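Local atomic coordinates of guanine deaminase (Escherichia coli, PDB entry 6OHB), a protein that catalyses the zinc-dependent hydrolytic deamination of guanine to xanthine and ammonia in purine degradation. Residues 236-245 and 256-264. Residues are numbered along the deposited sequence; the frame is centred on the assembly and turned at random.
With ZN (zinc ion), chain E.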
ATOM      1  N   THR A 236       3.073  22.189 -13.136  1.00 44.07           N
ATOM      2  CA  THR A 236       3.735  21.374 -14.151  1.00 48.92           C
ATOM      3  C   THR A 236       4.560  20.281 -13.486  1.00 45.71           C
ATOM      4  O   THR A 236       4.711  20.256 -12.267  1.00 45.02           O
ATOM      5  CB  THR A 236       4.603  22.250 -15.072  1.00 51.86           C
ATOM      6  OG1 THR A 236       5.028  21.483 -16.204  1.00 49.78           O
ATOM      7  CG2 THR A 236       5.822  22.785 -14.328  1.00 46.59           C
ATOM      8  N   HIS A 237       5.103  19.374 -14.305  1.00 40.17           N
ATOM      9  CA  HIS A 237       5.978  18.305 -13.829  1.00 42.40           C
ATOM     10  C   HIS A 237       7.440  18.766 -13.891  1.00 45.84           C
ATOM     11  O   HIS A 237       7.814  19.558 -14.760  1.00 40.38           O
ATOM     12  CB  HIS A 237       5.792  17.031 -14.668  1.00 40.83           C
ATOM     13  CG  HIS A 237       4.475  16.326 -14.471  1.00 44.67           C
ATOM     14  ND1 HIS A 237       3.350  16.611 -15.218  1.00 41.54           N
ATOM     15  CD2 HIS A 237       4.130  15.299 -13.654  1.00 42.33           C
ATOM     16  CE1 HIS A 237       2.364  15.808 -14.853  1.00 46.65           C
ATOM     17  NE2 HIS A 237       2.810  15.005 -13.902  1.00 45.34           N
ATOM     18  N   LEU A 238       8.274  18.273 -12.962  1.00 39.68           N
ATOM     19  CA  LEU A 238       9.670  18.710 -12.920  1.00 40.39           C
ATOM     20  C   LEU A 238      10.577  17.630 -12.343  1.00 50.26           C
ATOM     21  O   LEU A 238      10.350  17.177 -11.218  1.00 43.13           O
ATOM     22  CB  LEU A 238       9.816  20.000 -12.093  1.00 50.57           C
ATOM     23  CG  LEU A 238      11.226  20.566 -11.870  1.00 49.09           C
ATOM     24  CD1 LEU A 238      11.785  21.122 -13.169  1.00 47.67           C
ATOM     25  CD2 LEU A 238      11.199  21.645 -10.793  1.00 50.49           C
ATOM     26  N   CYS A 239      11.618  17.265 -13.097  1.00 46.14           N
ATOM     27  CA  CYS A 239      12.652  16.306 -12.695  1.00 51.66           C
ATOM     28  C   CYS A 239      12.075  15.080 -11.986  1.00 49.71           C
ATOM     29  O   CYS A 239      12.461  14.724 -10.871  1.00 48.37           O
ATOM     30  CB  CYS A 239      13.722  16.978 -11.831  1.00 47.58           C
ATOM     31  SG  CYS A 239      14.331  18.561 -12.444  1.00 62.51           S
ATOM     32  N   GLU A 240      11.178  14.399 -12.689  1.00 49.39           N
ATOM     33  CA  GLU A 240      10.648  13.141 -12.182  1.00 54.51           C
ATOM     34  C   GLU A 240      11.609  11.989 -12.462  1.00 55.01           C
ATOM     35  O   GLU A 240      11.816  11.121 -11.604  1.00 54.93           O
ATOM     36  CB  GLU A 240       9.274  12.864 -12.812  1.00 46.78           C
ATOM     37  CG  GLU A 240       8.597  11.568 -12.374  1.00 54.68           C
ATOM     38  CD  GLU A 240       7.216  11.391 -13.001  1.00 49.41           C
ATOM     39  OE1 GLU A 240       6.847  12.216 -13.864  1.00 49.34           O
ATOM     40  OE2 GLU A 240       6.502  10.427 -12.643  1.00 52.12           O
ATOM     41  N   ASN A 241      12.214  11.982 -13.650  1.00 59.22           N
ATOM     42  CA  ASN A 241      12.996  10.860 -14.148  1.00 61.59           C
ATOM     43  C   ASN A 241      14.268  11.377 -14.813  1.00 60.83           C
ATOM     44  O   ASN A 241      14.275  12.454 -15.416  1.00 57.68           O
ATOM     45  CB  ASN A 241      12.156  10.027 -15.126  1.00 51.27           C
ATOM     46  CG  ASN A 241      12.930   8.893 -15.740  1.00 65.62           C
ATOM     47  OD1 ASN A 241      13.182   8.888 -16.944  1.00 67.59           O
ATOM     48  ND2 ASN A 241      13.304   7.913 -14.923  1.00 59.72           N
ATOM     49  N   LYS A 242      15.350  10.598 -14.698  1.00 60.07           N
ATOM     50  CA  LYS A 242      16.643  11.022 -15.236  1.00 61.70           C
ATOM     51  C   LYS A 242      16.625  11.119 -16.762  1.00 61.77           C
ATOM     52  O   LYS A 242      17.229  12.034 -17.339  1.00 55.94           O
ATOM     53  CB  LYS A 242      17.736  10.060 -14.772  1.00 57.70           C
ATOM     54  CG  LYS A 242      17.519   9.527 -13.359  1.00 62.21           C
ATOM     55  CD  LYS A 242      18.712   8.715 -12.868  1.00 62.00           C
ATOM     56  CE  LYS A 242      19.951   9.587 -12.713  1.00 63.08           C
ATOM     57  NZ  LYS A 242      19.726  10.715 -11.762  1.00 64.61           N
ATOM     58  N   ASP A 243      15.949  10.181 -17.432  1.00 57.63           N
ATOM     59  CA  ASP A 243      15.803  10.281 -18.881  1.00 64.09           C
ATOM     60  C   ASP A 243      15.020  11.528 -19.269  1.00 61.40           C
ATOM     61  O   ASP A 243      15.316  12.162 -20.287  1.00 59.43           O
ATOM     62  CB  ASP A 243      15.125   9.030 -19.442  1.00 64.54           C
ATOM     63  CG  ASP A 243      15.902   7.765 -19.148  1.00 66.88           C
ATOM     64  OD1 ASP A 243      17.130   7.858 -18.944  1.00 68.69           O
ATOM     65  OD2 ASP A 243      15.284   6.679 -19.121  1.00 77.07           O
ATOM     66  N   GLU A 244      14.007  11.885 -18.475  1.00 62.67           N
ATOM     67  CA  GLU A 244      13.264  13.118 -18.719  1.00 55.70           C
ATOM     68  C   GLU A 244      14.168  14.341 -18.583  1.00 52.08           C
ATOM     69  O   GLU A 244      14.092  15.274 -19.394  1.00 52.47           O
ATOM     70  CB  GLU A 244      12.080  13.197 -17.757  1.00 59.43           C
ATOM     71  CG  GLU A 244      11.275  14.482 -17.833  1.00 61.38           C
ATOM     72  CD  GLU A 244      10.500  14.761 -16.556  1.00 59.17           C
ATOM     73  OE1 GLU A 244      10.729  14.058 -15.546  1.00 59.51           O
ATOM     74  OE2 GLU A 244       9.655  15.680 -16.563  1.00 61.85           O
ATOM     75  N   ILE A 245      15.047  14.342 -17.578  1.00 51.81           N
ATOM     76  CA  ILE A 245      15.975  15.455 -17.388  1.00 55.91           C
ATOM     77  C   ILE A 245      16.929  15.570 -18.573  1.00 61.22           C
ATOM     78  O   ILE A 245      17.214  16.674 -19.058  1.00 55.32           O
ATOM     79  CB  ILE A 245      16.736  15.289 -16.060  1.00 61.14           C
ATOM     80  CG1 ILE A 245      15.771  15.375 -14.875  1.00 57.57           C
ATOM     81  CG2 ILE A 245      17.839  16.329 -15.931  1.00 58.89           C
ATOM     82  CD1 ILE A 245      16.419  15.076 -13.549  1.00 58.70           C
ATOM     83  N   ASP A 256      20.092  26.564 -18.018  1.00 67.18           N
ATOM     84  CA  ASP A 256      20.930  25.911 -17.008  1.00 65.36           C
ATOM     85  C   ASP A 256      20.183  24.796 -16.274  1.00 64.12           C
ATOM     86  O   ASP A 256      20.112  24.769 -15.045  1.00 62.15           O
ATOM     87  CB  ASP A 256      21.470  26.948 -16.026  1.00 65.69           C
ATOM     88  CG  ASP A 256      22.570  26.389 -15.125  1.00 74.74           C
ATOM     89  OD1 ASP A 256      23.155  25.338 -15.472  1.00 68.81           O
ATOM     90  OD2 ASP A 256      22.845  26.998 -14.066  1.00 64.96           O
ATOM     91  N   GLY A 257      19.625  23.858 -17.028  1.00 58.37           N
ATOM     92  CA  GLY A 257      18.925  22.721 -16.465  1.00 59.59           C
ATOM     93  C   GLY A 257      17.417  22.826 -16.617  1.00 61.34           C
ATOM     94  O   GLY A 257      16.876  23.715 -17.280  1.00 57.61           O
ATOM     95  N   TYR A 258      16.733  21.891 -15.954  1.00 58.02           N
ATOM     96  CA  TYR A 258      15.291  21.731 -16.123  1.00 55.61           C
ATOM     97  C   TYR A 258      14.520  22.894 -15.498  1.00 57.57           C
ATOM     98  O   TYR A 258      13.713  23.555 -16.167  1.00 50.44           O
ATOM     99  CB  TYR A 258      14.867  20.392 -15.513  1.00 50.75           C
ATOM    100  CG  TYR A 258      13.562  19.804 -16.014  1.00 46.45           C
ATOM    101  CD1 TYR A 258      12.597  20.592 -16.630  1.00 46.70           C
ATOM    102  CD2 TYR A 258      13.286  18.452 -15.836  1.00 46.64           C
ATOM    103  CE1 TYR A 258      11.398  20.046 -17.067  1.00 49.38           C
ATOM    104  CE2 TYR A 258      12.097  17.899 -16.267  1.00 49.37           C
ATOM    105  CZ  TYR A 258      11.156  18.697 -16.882  1.00 52.47           C
ATOM    106  OH  TYR A 258       9.976  18.136 -17.312  1.00 55.38           O
ATOM    107  N   LEU A 259      14.733  23.146 -14.204  1.00 55.24           N
ATOM    108  CA  LEU A 259      13.976  24.196 -13.528  1.00 49.23           C
ATOM    109  C   LEU A 259      14.235  25.565 -14.144  1.00 58.39           C
ATOM    110  O   LEU A 259      13.349  26.432 -14.131  1.00 59.10           O
ATOM    111  CB  LEU A 259      14.315  24.210 -12.035  1.00 51.06           C
ATOM    112  CG  LEU A 259      13.724  25.352 -11.192  1.00 49.94           C
ATOM    113  CD1 LEU A 259      12.202  25.361 -11.241  1.00 46.05           C
ATOM    114  CD2 LEU A 259      14.219  25.290  -9.756  1.00 48.92           C
ATOM    115  N   ASP A 260      15.429  25.779 -14.698  1.00 55.22           N
ATOM    116  CA  ASP A 260      15.736  27.087 -15.261  1.00 59.89           C
ATOM    117  C   ASP A 260      14.942  27.377 -16.526  1.00 57.40           C
ATOM    118  O   ASP A 260      14.727  28.550 -16.847  1.00 61.37           O
ATOM    119  CB  ASP A 260      17.231  27.215 -15.546  1.00 61.13           C
ATOM    120  CG  ASP A 260      17.624  28.629 -15.935  1.00 72.22           C
ATOM    121  OD1 ASP A 260      17.744  29.484 -15.030  1.00 70.52           O
ATOM    122  OD2 ASP A 260      17.808  28.885 -17.147  1.00 71.46           O
ATOM    123  N   VAL A 261      14.476  26.348 -17.233  1.00 55.98           N
ATOM    124  CA  VAL A 261      13.583  26.587 -18.366  1.00 60.90           C
ATOM    125  C   VAL A 261      12.300  27.254 -17.887  1.00 60.58           C
ATOM    126  O   VAL A 261      11.837  28.238 -18.475  1.00 64.94           O
ATOM    127  CB  VAL A 261      13.289  25.275 -19.113  1.00 60.77           C
ATOM    128  CG1 VAL A 261      12.449  25.559 -20.353  1.00 57.20           C
ATOM    129  CG2 VAL A 261      14.584  24.569 -19.474  1.00 57.95           C
ATOM    130  N   TYR A 262      11.713  26.730 -16.806  1.00 52.07           N
ATOM    131  CA  TYR A 262      10.503  27.333 -16.259  1.00 56.17           C
ATOM    132  C   TYR A 262      10.795  28.704 -15.669  1.00 55.07           C
ATOM    133  O   TYR A 262       9.996  29.635 -15.822  1.00 51.13           O
ATOM    134  CB  TYR A 262       9.901  26.429 -15.183  1.00 53.60           C
ATOM    135  CG  TYR A 262       9.453  25.076 -15.670  1.00 51.99           C
ATOM    136  CD1 TYR A 262       8.615  24.950 -16.772  1.00 47.93           C
ATOM    137  CD2 TYR A 262       9.868  23.922 -15.023  1.00 50.64           C
ATOM    138  CE1 TYR A 262       8.206  23.703 -17.216  1.00 54.32           C
ATOM    139  CE2 TYR A 262       9.466  22.673 -15.457  1.00 52.06           C
ATOM    140  CZ  TYR A 262       8.637  22.568 -16.552  1.00 52.72           C
ATOM    141  OH  TYR A 262       8.241  21.321 -16.976  1.00 54.07           O
ATOM    142  N   HIS A 263      11.951  28.847 -15.017  1.00 55.05           N
ATOM    143  CA  HIS A 263      12.296  30.100 -14.352  1.00 57.01           C
ATOM    144  C   HIS A 263      12.485  31.236 -15.350  1.00 58.81           C
ATOM    145  O   HIS A 263      12.017  32.356 -15.113  1.00 57.75           O
ATOM    146  CB  HIS A 263      13.555  29.907 -13.504  1.00 61.46           C
ATOM    147  CG  HIS A 263      13.972  31.128 -12.745  1.00 64.43           C
ATOM    148  ND1 HIS A 263      13.226  31.656 -11.713  1.00 66.63           N
ATOM    149  CD2 HIS A 263      15.066  31.919 -12.859  1.00 63.97           C
ATOM    150  CE1 HIS A 263      13.839  32.721 -11.229  1.00 64.56           C
ATOM    151  NE2 HIS A 263      14.958  32.902 -11.907  1.00 65.87           N
ATOM    152  N   GLN A 264      13.182  30.976 -16.465  1.00 56.70           N
ATOM    153  CA  GLN A 264      13.424  32.028 -17.450  1.00 61.34           C
ATOM    154  C   GLN A 264      12.134  32.469 -18.126  1.00 58.61           C
ATOM    155  O   GLN A 264      12.029  33.619 -18.563  1.00 61.32           O
ATOM    156  CB  GLN A 264      14.436  31.563 -18.501  1.00 63.63           C
ATOM    157  CG  GLN A 264      15.857  31.356 -17.978  1.00 61.22           C
ATOM    158  CD  GLN A 264      16.377  32.526 -17.158  1.00 66.37           C
ATOM    159  OE1 GLN A 264      16.208  33.689 -17.528  1.00 67.22           O
ATOM    160  NE2 GLN A 264      17.022  32.218 -16.036  1.00 62.17           N
TER
HETATM  161 ZN    ZN E 501       1.498  13.744 -12.972  1.00 51.08          ZN
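Tyr258 reaches across the loop that follows strand 236-238 and ends on Glu244. Its CG lies anti to the backbone N (chi1 -158°), which carries the ring out toward that loop. From the root outward, Tyr258 CB rests against Cys239 SG at 3.6 Å. Leu238 CD1 lies over CG and CD1 on one face of the ring, a methyl 3.8 Å from the ring centroid of Tyr258 in a CH-pi contact. On the other rim CD2 meets Cys239 SG, an oblique sulfur-aromatic approach, and at the edge Ile245 CG1; CE2 comes close to Cys239 N. At the tip, Tyr258 OH donates to Glu244 OE2 over 2.6 Å, arriving from above the carboxylate plane, which stands 85° to the ring. The other oxygen, Glu244 OE1, takes the backbone N-H groups of Glu240 and Asn241; the carboxylate thereby joins the 239-241 turn, the first turn of helix 242-251 and Tyr258. Asn241 OD1 accepts weak bonds from the N of Asp243 and of Glu244, and with Asn241 N to Glu244 OE1 this makes a capping box.

One helical turn further on, Tyr262 OH donates to His237 O at 2.9 Å, almost straight along the carbonyl direction (170° at O). Thr236 CG2 sits over one face of that ring, while the same Leu238 CD1 touches its edge, wedged between the two tyrosines. Thr236 OG1 is itself hydrogen-bonded to Pro208 O. The His237 side chain turns away from the helix, and His237 NE2 binds zinc at 2.0 Å beside His82, His84 and Asp327, with ND1 held by Arg209 O. Helix 258-264 packs against the C-terminal end of a barrel strand, where the metal histidine and the probable substrate-binding residues 237-240 lie, as in the TIM-barrel amidohydrolases.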